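Local coordinates for calcium uptake protein 2, mitochondrial (Homo sapiens, PDB 6LB7) that binds calcium in an EF-hand loop and probably takes part in regulating calcium uptake into mitochondria, at residues L20-E25 / L51-I56; L183-Q188 / E241-C246; L193-G198 / A208-F213. All blocks are in the same frame, centred on the assembly; numbering follows the deposited sequence.

Contact 1. Residues L20-E25 / L51-I56; sequences LEHEGE and LTKKDI
Thr52 OG1 is gripped twice: Asp55 N donates to it over 3.0 Å, and Lys54 N adds a weak bond. Thr52 N donates in return to Asp55 OD2, which it meets from above the carboxylate plane. This exchange is a capping box at the start of helix 53-60. The helix start faces strand 20-22, the middle strand of a small mixed sheet. His22 closes that strand and opens a type I' turn that runs to Glu25. Its CG stands anti to the backbone N (chi1 176°), and the ring reaches toward Leu51. His22 ND1 donates to Leu51 O at 2.7 Å, almost straight at 173°. The oxygen lies in the ring plane, but the donor sits above the Leu51 carbonyl plane. His22 NE2 accepts from Lys53 NZ, also at 2.7 Å and in the ring plane. Bonds at both nitrogens fix the rotation of the ring. An accepting NE2 beside an ammonium is consistent with a neutral imidazole. Lys53 bends at chi2 and chi4 to bring NZ there. Leu51 N donates to Glu21 O at 2.8 Å, nearly along the C=O axis. Leu20 CD1 meets Leu51 CD1 at 3.8 Å as the two side chains cross obliquely. Ile56 CD1 lies over the centre of one His22 face in a CH-pi contact, and Glu23 CG covers the rim of the opposite face.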
loop_
_atom_site.group_PDB
_atom_site.type_symbol
_atom_site.label_atom_id
_atom_site.label_comp_id
_atom_site.label_asym_id
_atom_site.label_seq_id
_atom_site.Cartn_x
_atom_site.Cartn_y
_atom_site.Cartn_z
ATOM N N LEU B 20 -36.004 2.067 1.437
ATOM C CA LEU B 20 -36.554 3.400 1.625
ATOM C C LEU B 20 -36.245 4.277 0.417
ATOM O O LEU B 20 -35.234 4.088 -0.272
ATOM C CB LEU B 20 -35.991 4.054 2.900
ATOM C CG LEU B 20 -36.332 3.368 4.229
ATOM C CD1 LEU B 20 -35.786 4.189 5.387
ATOM C CD2 LEU B 20 -37.829 3.187 4.371
ATOM N N GLU B 21 -37.128 5.242 0.166
ATOM C CA GLU B 21 -36.978 6.196 -0.927
ATOM C C GLU B 21 -37.461 7.565 -0.464
ATOM O O GLU B 21 -38.423 7.665 0.294
ATOM C CB GLU B 21 -37.751 5.742 -2.178
ATOM C CG GLU B 21 -37.551 6.608 -3.431
ATOM C CD GLU B 21 -38.533 7.774 -3.521
ATOM O OE1 GLU B 21 -39.617 7.688 -2.908
ATOM O OE2 GLU B 21 -38.219 8.778 -4.198
ATOM N N HIS B 22 -36.781 8.614 -0.914
ATOM C CA HIS B 22 -37.219 9.977 -0.639
ATOM C C HIS B 22 -36.669 10.879 -1.731
ATOM O O HIS B 22 -35.451 10.933 -1.928
ATOM C CB HIS B 22 -36.745 10.430 0.738
ATOM C CG HIS B 22 -37.082 11.850 1.062
ATOM N ND1 HIS B 22 -38.357 12.260 1.388
ATOM C CD2 HIS B 22 -36.303 12.957 1.122
ATOM C CE1 HIS B 22 -38.348 13.559 1.634
ATOM N NE2 HIS B 22 -37.113 14.005 1.484
ATOM N N GLU B 23 -37.569 11.556 -2.455
ATOM C CA GLU B 23 -37.210 12.578 -3.448
ATOM C C GLU B 23 -36.197 12.060 -4.461
ATOM O O GLU B 23 -35.218 12.730 -4.794
ATOM C CB GLU B 23 -36.695 13.847 -2.763
ATOM C CG GLU B 23 -37.749 14.607 -1.920
ATOM C CD GLU B 23 -38.940 15.193 -2.718
ATOM O OE1 GLU B 23 -39.613 16.101 -2.176
ATOM O OE2 GLU B 23 -39.200 14.769 -3.868
ATOM N N GLY B 24 -36.431 10.847 -4.952
ATOM C CA GLY B 24 -35.562 10.240 -5.932
ATOM C C GLY B 24 -34.332 9.558 -5.376
ATOM O O GLY B 24 -33.622 8.881 -6.135
ATOM N N GLU B 25 -34.047 9.710 -4.088
ATOM C CA GLU B 25 -32.875 9.098 -3.477
ATOM C C GLU B 25 -33.286 7.878 -2.665
ATOM O O GLU B 25 -34.315 7.885 -1.984
ATOM C CB GLU B 25 -32.135 10.092 -2.585
ATOM C CG GLU B 25 -31.625 11.319 -3.335
ATOM C CD GLU B 25 -30.720 10.975 -4.510
ATOM O OE1 GLU B 25 -30.057 9.913 -4.483
ATOM O OE2 GLU B 25 -30.677 11.779 -5.468
ATOM N N LEU B 51 -40.800 7.922 1.759
ATOM C CA LEU B 51 -40.713 8.698 2.984
ATOM C C LEU B 51 -41.071 10.146 2.695
ATOM O O LEU B 51 -40.588 10.728 1.713
ATOM C CB LEU B 51 -39.311 8.619 3.591
ATOM C CG LEU B 51 -38.911 7.279 4.203
ATOM C CD1 LEU B 51 -37.717 7.454 5.145
ATOM C CD2 LEU B 51 -40.100 6.642 4.918
ATOM N N THR B 52 -41.917 10.718 3.540
ATOM C CA THR B 52 -42.048 12.162 3.597
ATOM C C THR B 52 -40.943 12.733 4.467
ATOM O O THR B 52 -40.233 12.011 5.173
ATOM C CB THR B 52 -43.403 12.601 4.170
ATOM O OG1 THR B 52 -43.541 12.096 5.508
ATOM C CG2 THR B 52 -44.553 12.130 3.302
ATOM N N LYS B 53 -40.830 14.062 4.443
ATOM C CA LYS B 53 -39.924 14.611 5.437
ATOM C C LYS B 53 -40.421 14.335 6.849
ATOM O O LYS B 53 -39.609 14.316 7.771
ATOM C CB LYS B 53 -39.736 16.115 5.244
ATOM C CG LYS B 53 -39.203 16.499 3.935
ATOM C CD LYS B 53 -37.754 16.559 3.886
ATOM C CE LYS B 53 -37.344 17.308 2.798
ATOM N NZ LYS B 53 -36.536 16.625 1.915
ATOM N N LYS B 54 -41.685 13.905 7.049
ATOM C CA LYS B 54 -42.190 13.590 8.390
ATOM C C LYS B 54 -41.886 12.144 8.787
ATOM O O LYS B 54 -41.703 11.849 9.973
ATOM C CB LYS B 54 -43.698 13.879 8.520
ATOM C CG LYS B 54 -44.323 13.246 9.801
ATOM C CD LYS B 54 -45.721 13.721 10.193
ATOM C CE LYS B 54 -46.190 13.025 11.475
ATOM N NZ LYS B 54 -46.281 11.550 11.285
ATOM N N ASP B 55 -41.796 11.226 7.831
ATOM C CA ASP B 55 -41.347 9.887 8.186
ATOM C C ASP B 55 -39.896 9.910 8.659
ATOM O O ASP B 55 -39.509 9.165 9.571
ATOM C CB ASP B 55 -41.551 8.977 6.982
ATOM C CG ASP B 55 -43.012 8.927 6.551
ATOM O OD1 ASP B 55 -43.881 9.042 7.438
ATOM O OD2 ASP B 55 -43.292 8.820 5.335
ATOM N N ILE B 56 -39.100 10.830 8.107
ATOM C CA ILE B 56 -37.659 10.817 8.330
ATOM C C ILE B 56 -37.321 11.202 9.773
ATOM O O ILE B 56 -36.651 10.443 10.479
ATOM C CB ILE B 56 -36.947 11.706 7.295
ATOM C CG1 ILE B 56 -36.898 10.975 5.941
ATOM C CG2 ILE B 56 -35.554 12.058 7.771
ATOM C CD1 ILE B 56 -36.518 11.850 4.738
#

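Contact 2. Residues L183-Q188 / E241-C246; sequences LQTEIQ and EFKSFC
Phe242 is the first residue of segment 241-246 to touch helix 173-196. Its CG is anti to the backbone N (chi1 178°), and the end of the ring comes nearer the other helix than its base does. The ring edge does the touching: Phe242 CE1 lies 3.5 Å from Gln188 O, and the oxygen is near the ring plane. Cys246 SG, one helical turn on, covers part of one face of the same ring, 3.5 Å above the plane and offset toward the rim. Lys243 comes next. Its chain is extended beyond CG and runs obliquely across Gln188 and then Thr185. Lys243 CG lies 3.6 Å from Gln188 OE1. Farther out, Lys243 NZ passes Thr185 CG2 at 3.7 Å, a van der Waals contact only. The charge on NZ is met by Glu189 in a salt bridge. Thr185 OG1 is turned to its own helix and bonds to Glu181 O. Cys246 follows one turn after Phe242. Its CB packs against the Gln188 side chain, near Gln188 CG and 3.5 Å from Gln188 NE2. One water also joins the pair. It accepts from Gln188 NE2 at 2.7 Å. It donates to Cys246 O at 3.2 Å. Both bonds are weak. Gln188 is therefore the central side chain, with its amide end between Lys243 and Cys246. This is helix-helix packing in the buried middle of the chain. The axes of segments 183-188 and 241-246 approach to 10.5 Å, and their N-to-C directions are 123° apart, a steep crossing. Leu183 and Ile187 turn to helices 84-94 and 30-38, while Phe242, Phe245 and Cys246 also pack on helix 204-211.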
loop_
_atom_site.group_PDB
_atom_site.type_symbol
_atom_site.label_atom_id
_atom_site.label_comp_id
_atom_site.label_asym_id
_atom_site.label_seq_id
_atom_site.Cartn_x
_atom_site.Cartn_y
_atom_site.Cartn_z
ATOM N N LEU B 183 -18.198 -1.394 14.744
ATOM C CA LEU B 183 -18.778 -1.823 13.468
ATOM C C LEU B 183 -18.189 -3.158 13.026
ATOM O O LEU B 183 -18.931 -4.103 12.714
ATOM C CB LEU B 183 -18.548 -0.747 12.402
ATOM C CG LEU B 183 -18.855 -1.148 10.961
ATOM C CD1 LEU B 183 -20.363 -1.344 10.797
ATOM C CD2 LEU B 183 -18.312 -0.107 9.990
ATOM N N GLN B 184 -16.854 -3.260 13.005
ATOM C CA GLN B 184 -16.220 -4.535 12.657
ATOM C C GLN B 184 -16.644 -5.642 13.624
ATOM O O GLN B 184 -17.005 -6.746 13.202
ATOM C CB GLN B 184 -14.700 -4.387 12.627
ATOM C CG GLN B 184 -14.166 -3.405 11.589
ATOM C CD GLN B 184 -12.666 -3.506 11.424
ATOM O OE1 GLN B 184 -11.975 -4.035 12.293
ATOM N NE2 GLN B 184 -12.149 -3.010 10.294
ATOM N N THR B 185 -16.626 -5.361 14.931
ATOM C CA THR B 185 -17.076 -6.359 15.902
ATOM C C THR B 185 -18.518 -6.790 15.641
ATOM O O THR B 185 -18.844 -7.985 15.695
ATOM C CB THR B 185 -16.941 -5.807 17.323
ATOM O OG1 THR B 185 -15.578 -5.477 17.568
ATOM C CG2 THR B 185 -17.379 -6.853 18.344
ATOM N N GLU B 186 -19.400 -5.831 15.361
ATOM C CA GLU B 186 -20.801 -6.170 15.154
ATOM C C GLU B 186 -20.992 -7.095 13.949
ATOM O O GLU B 186 -21.744 -8.076 14.040
ATOM C CB GLU B 186 -21.642 -4.898 15.012
ATOM C CG GLU B 186 -23.099 -5.197 14.712
ATOM C CD GLU B 186 -24.052 -4.114 15.223
ATOM O OE1 GLU B 186 -23.756 -2.904 15.124
ATOM O OE2 GLU B 186 -25.114 -4.482 15.732
ATOM N N ILE B 187 -20.321 -6.817 12.820
ATOM C CA ILE B 187 -20.408 -7.727 11.667
ATOM C C ILE B 187 -19.874 -9.103 12.037
ATOM O O ILE B 187 -20.430 -10.128 11.628
ATOM C CB ILE B 187 -19.643 -7.182 10.440
ATOM C CG1 ILE B 187 -20.154 -5.802 10.003
ATOM C CG2 ILE B 187 -19.707 -8.216 9.254
ATOM C CD1 ILE B 187 -21.634 -5.684 9.970
ATOM N N GLN B 188 -18.747 -9.147 12.758
ATOM C CA GLN B 188 -18.260 -10.484 13.074
ATOM C C GLN B 188 -19.211 -11.203 14.026
ATOM O O GLN B 188 -19.523 -12.386 13.842
ATOM C CB GLN B 188 -16.844 -10.425 13.674
ATOM C CG GLN B 188 -15.752 -9.772 12.796
ATOM C CD GLN B 188 -14.642 -9.113 13.609
ATOM O OE1 GLN B 188 -14.656 -9.109 14.775
ATOM N NE2 GLN B 188 -13.679 -8.560 12.983
ATOM N N GLU B 241 -12.084 -16.897 18.814
ATOM C CA GLU B 241 -11.229 -17.454 17.774
ATOM C C GLU B 241 -11.692 -17.002 16.395
ATOM O O GLU B 241 -10.869 -16.734 15.511
ATOM C CB GLU B 241 -11.201 -18.985 17.874
ATOM C CG GLU B 241 -10.547 -19.483 19.168
ATOM C CD GLU B 241 -10.729 -20.985 19.427
ATOM O OE1 GLU B 241 -11.671 -21.606 18.872
ATOM O OE2 GLU B 241 -9.930 -21.540 20.207
ATOM N N PHE B 242 -13.008 -16.912 16.189
ATOM C CA PHE B 242 -13.515 -16.421 14.918
ATOM C C PHE B 242 -13.118 -14.969 14.711
ATOM O O PHE B 242 -12.671 -14.590 13.621
ATOM C CB PHE B 242 -15.036 -16.592 14.863
ATOM C CG PHE B 242 -15.661 -16.071 13.609
ATOM C CD1 PHE B 242 -16.464 -14.947 13.647
ATOM C CD2 PHE B 242 -15.462 -16.723 12.389
ATOM C CE1 PHE B 242 -17.063 -14.471 12.507
ATOM C CE2 PHE B 242 -16.059 -16.249 11.227
ATOM C CZ PHE B 242 -16.858 -15.125 11.278
ATOM N N LYS B 243 -13.265 -14.139 15.752
ATOM C CA LYS B 243 -12.897 -12.728 15.637
ATOM C C LYS B 243 -11.428 -12.567 15.260
ATOM O O LYS B 243 -11.082 -11.690 14.459
ATOM C CB LYS B 243 -13.186 -11.977 16.948
ATOM C CG LYS B 243 -14.656 -11.742 17.230
ATOM C CD LYS B 243 -14.881 -11.087 18.615
ATOM C CE LYS B 243 -16.340 -10.735 18.784
ATOM N NZ LYS B 243 -16.662 -10.065 20.069
ATOM N N SER B 244 -10.552 -13.406 15.819
ATOM C CA SER B 244 -9.125 -13.308 15.498
ATOM C C SER B 244 -8.872 -13.588 14.027
ATOM O O SER B 244 -8.052 -12.912 13.400
ATOM C CB SER B 244 -8.297 -14.278 16.344
ATOM O OG SER B 244 -8.484 -13.974 17.706
ATOM N N PHE B 245 -9.544 -14.599 13.466
ATOM C CA PHE B 245 -9.399 -14.844 12.039
ATOM C C PHE B 245 -9.901 -13.669 11.227
ATOM O O PHE B 245 -9.274 -13.289 10.231
ATOM C CB PHE B 245 -10.133 -16.104 11.595
ATOM C CG PHE B 245 -9.820 -16.484 10.178
ATOM C CD1 PHE B 245 -8.688 -17.241 9.892
ATOM C CD2 PHE B 245 -10.629 -16.044 9.125
ATOM C CE1 PHE B 245 -8.379 -17.583 8.585
ATOM C CE2 PHE B 245 -10.331 -16.373 7.805
ATOM C CZ PHE B 245 -9.189 -17.149 7.537
ATOM N N CYS B 246 -11.051 -13.102 11.608
ATOM C CA CYS B 246 -11.569 -11.972 10.844
ATOM C C CYS B 246 -10.608 -10.794 10.885
ATOM O O CYS B 246 -10.444 -10.088 9.885
ATOM C CB CYS B 246 -12.961 -11.561 11.342
ATOM S SG CYS B 246 -14.234 -12.810 11.046
HETATM O O HOH W 1 -12.235 -7.610 10.857
#

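Contact 3. Residues L193-G198 / A208-F213; sequences LQFSKG and AEWLLF
Phe195 leaves helix 173-196 with CG anti to its carbonyl carbon (chi1 -72°) and lies against the end of helix 204-211. Its CB lies near Trp210 CB, and Phe195 CG is 3.7 Å from that same atom. The two ring sides then part. Phe195 CD1 comes to 3.5 Å from Trp210 N, with Trp210 CA over the ring face in a CH-pi contact. On the other side, Phe195 CD2 and CE2 both meet Trp210 CD1, which is 3.7 Å from Phe195 CE2. The indole thus turns its edge to the Phe195 face, a T-shaped pair with planes at 82°. Phe195 CE1 lies 3.6 Å from Phe213 CD1. At the tip, Phe195 CZ stands over the face of Phe213, 3.7 Å from Phe213 CG, in a second T-shaped pair at 80°. The three rings form an aromatic cluster between the end of one helix and the next helix. Helix 173-196 itself stops in a Schellman motif: Lys197 has positive phi, Gly198 N bonds back to Leu193 O, and Lys197 N bonds weakly to Gln194 O. Trp210 NE1 donates to Glu191 OE1. Lys197 bends at chi2 and chi3, so that NZ donates to Phe195 O at 3.0 Å. The same Lys197 NZ forms a salt bridge with Glu209 OE2 at 2.8 Å, though its hydrogen bond is weak.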
loop_
_atom_site.group_PDB
_atom_site.type_symbol
_atom_site.label_atom_id
_atom_site.label_comp_id
_atom_site.label_asym_id
_atom_site.label_seq_id
_atom_site.Cartn_x
_atom_site.Cartn_y
_atom_site.Cartn_z
ATOM N N LEU B 193 -23.075 -15.839 14.517
ATOM C CA LEU B 193 -24.316 -16.535 14.847
ATOM C C LEU B 193 -25.077 -16.968 13.604
ATOM O O LEU B 193 -25.759 -18.000 13.626
ATOM C CB LEU B 193 -25.189 -15.660 15.727
ATOM C CG LEU B 193 -24.657 -15.747 17.160
ATOM C CD1 LEU B 193 -25.216 -14.607 17.999
ATOM C CD2 LEU B 193 -24.975 -17.127 17.768
ATOM N N GLN B 194 -24.971 -16.199 12.519
ATOM C CA GLN B 194 -25.594 -16.609 11.266
ATOM C C GLN B 194 -25.054 -17.963 10.807
ATOM O O GLN B 194 -25.815 -18.876 10.469
ATOM C CB GLN B 194 -25.357 -15.519 10.202
ATOM C CG GLN B 194 -25.987 -15.750 8.868
ATOM C CD GLN B 194 -27.472 -15.890 8.932
ATOM O OE1 GLN B 194 -28.094 -15.361 9.711
ATOM N NE2 GLN B 194 -28.032 -16.621 8.115
ATOM N N PHE B 195 -23.738 -18.149 10.833
ATOM C CA PHE B 195 -23.208 -19.401 10.322
ATOM C C PHE B 195 -23.126 -20.477 11.388
ATOM O O PHE B 195 -23.155 -21.665 11.048
ATOM C CB PHE B 195 -21.840 -19.156 9.653
ATOM C CG PHE B 195 -21.966 -18.437 8.340
ATOM C CD1 PHE B 195 -22.136 -19.143 7.159
ATOM C CD2 PHE B 195 -22.004 -17.059 8.299
ATOM C CE1 PHE B 195 -22.317 -18.471 5.957
ATOM C CE2 PHE B 195 -22.170 -16.386 7.095
ATOM C CZ PHE B 195 -22.316 -17.088 5.927
ATOM N N SER B 196 -23.081 -20.112 12.673
ATOM C CA SER B 196 -23.228 -21.174 13.666
ATOM C C SER B 196 -24.677 -21.618 13.835
ATOM O O SER B 196 -24.917 -22.586 14.566
ATOM C CB SER B 196 -22.668 -20.744 15.022
ATOM O OG SER B 196 -23.633 -19.992 15.733
ATOM N N LYS B 197 -25.623 -20.945 13.165
ATOM C CA LYS B 197 -27.068 -21.265 13.243
ATOM C C LYS B 197 -27.614 -21.093 14.645
ATOM O O LYS B 197 -28.531 -21.817 15.057
ATOM C CB LYS B 197 -27.388 -22.677 12.743
ATOM C CG LYS B 197 -27.438 -22.817 11.273
ATOM C CD LYS B 197 -26.128 -22.677 10.663
ATOM C CE LYS B 197 -25.941 -23.411 9.587
ATOM N NZ LYS B 197 -24.683 -23.246 9.041
ATOM N N GLY B 198 -27.019 -20.200 15.435
ATOM C CA GLY B 198 -27.480 -19.961 16.780
ATOM C C GLY B 198 -26.748 -20.719 17.870
ATOM O O GLY B 198 -26.925 -20.386 19.049
ATOM N N ALA B 208 -16.136 -23.187 7.699
ATOM C CA ALA B 208 -15.864 -23.367 6.278
ATOM C C ALA B 208 -16.973 -22.759 5.427
ATOM O O ALA B 208 -16.698 -22.127 4.403
ATOM C CB ALA B 208 -15.693 -24.851 5.956
ATOM N N GLU B 209 -18.236 -22.937 5.836
ATOM C CA GLU B 209 -19.344 -22.331 5.095
ATOM C C GLU B 209 -19.243 -20.819 5.075
ATOM O O GLU B 209 -19.493 -20.190 4.038
ATOM C CB GLU B 209 -20.688 -22.721 5.699
ATOM C CG GLU B 209 -21.105 -24.148 5.537
ATOM C CD GLU B 209 -22.309 -24.446 6.406
ATOM O OE1 GLU B 209 -22.509 -25.614 6.780
ATOM O OE2 GLU B 209 -23.040 -23.487 6.750
ATOM N N TRP B 210 -18.921 -20.206 6.222
ATOM C CA TRP B 210 -18.663 -18.767 6.220
ATOM C C TRP B 210 -17.533 -18.419 5.252
ATOM O O TRP B 210 -17.649 -17.499 4.433
ATOM C CB TRP B 210 -18.317 -18.299 7.641
ATOM C CG TRP B 210 -17.817 -16.887 7.674
ATOM C CD1 TRP B 210 -18.581 -15.737 7.717
ATOM C CD2 TRP B 210 -16.447 -16.458 7.691
ATOM N NE1 TRP B 210 -17.766 -14.638 7.750
ATOM C CE2 TRP B 210 -16.453 -15.053 7.736
ATOM C CE3 TRP B 210 -15.217 -17.129 7.657
ATOM C CZ2 TRP B 210 -15.273 -14.296 7.740
ATOM C CZ3 TRP B 210 -14.037 -16.373 7.660
ATOM C CH2 TRP B 210 -14.079 -14.970 7.703
ATOM N N LEU B 211 -16.425 -19.160 5.323
ATOM C CA LEU B 211 -15.232 -18.777 4.568
ATOM C C LEU B 211 -15.479 -18.843 3.065
ATOM O O LEU B 211 -14.964 -18.013 2.311
ATOM C CB LEU B 211 -14.060 -19.680 4.967
ATOM C CG LEU B 211 -12.676 -19.463 4.351
ATOM C CD1 LEU B 211 -12.123 -18.147 4.764
ATOM C CD2 LEU B 211 -11.722 -20.576 4.782
ATOM N N LEU B 212 -16.267 -19.817 2.618
ATOM C CA LEU B 212 -16.525 -20.086 1.213
ATOM C C LEU B 212 -17.811 -19.436 0.721
ATOM O O LEU B 212 -18.212 -19.665 -0.418
ATOM C CB LEU B 212 -16.595 -21.611 0.981
ATOM C CG LEU B 212 -15.289 -22.375 1.210
ATOM C CD1 LEU B 212 -15.529 -23.879 1.225
ATOM C CD2 LEU B 212 -14.311 -21.997 0.114
ATOM N N PHE B 213 -18.463 -18.632 1.553
ATOM C CA PHE B 213 -19.795 -18.139 1.221
ATOM C C PHE B 213 -19.806 -17.284 -0.045
ATOM O O PHE B 213 -20.793 -17.303 -0.786
ATOM C CB PHE B 213 -20.346 -17.353 2.397
ATOM C CG PHE B 213 -21.812 -17.048 2.287
ATOM C CD1 PHE B 213 -22.745 -18.057 2.369
ATOM C CD2 PHE B 213 -22.247 -15.751 2.110
ATOM C CE1 PHE B 213 -24.093 -17.778 2.273
ATOM C CE2 PHE B 213 -23.605 -15.466 2.013
ATOM C CZ PHE B 213 -24.522 -16.470 2.100
#

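Overall arrangement
Contact 1 comes first along the chain; contact 3 then lies between the two segments of contact 2. The centre of contact 1 lies 33 Å from that of contact 2 and 35 Å from that of contact 3. It joins the small mixed sheet to helix 53-60, near one end of the molecule. Contacts 2 and 3 share the long helix 173-196, and their centres are 13 Å apart. They touch where Phe242, Phe245 and Cys246 pack on Trp210. Helix 173-196 thus runs from helices 30-38 and 84-94 to the later helices, joining the two halves of this calcium-binding protein.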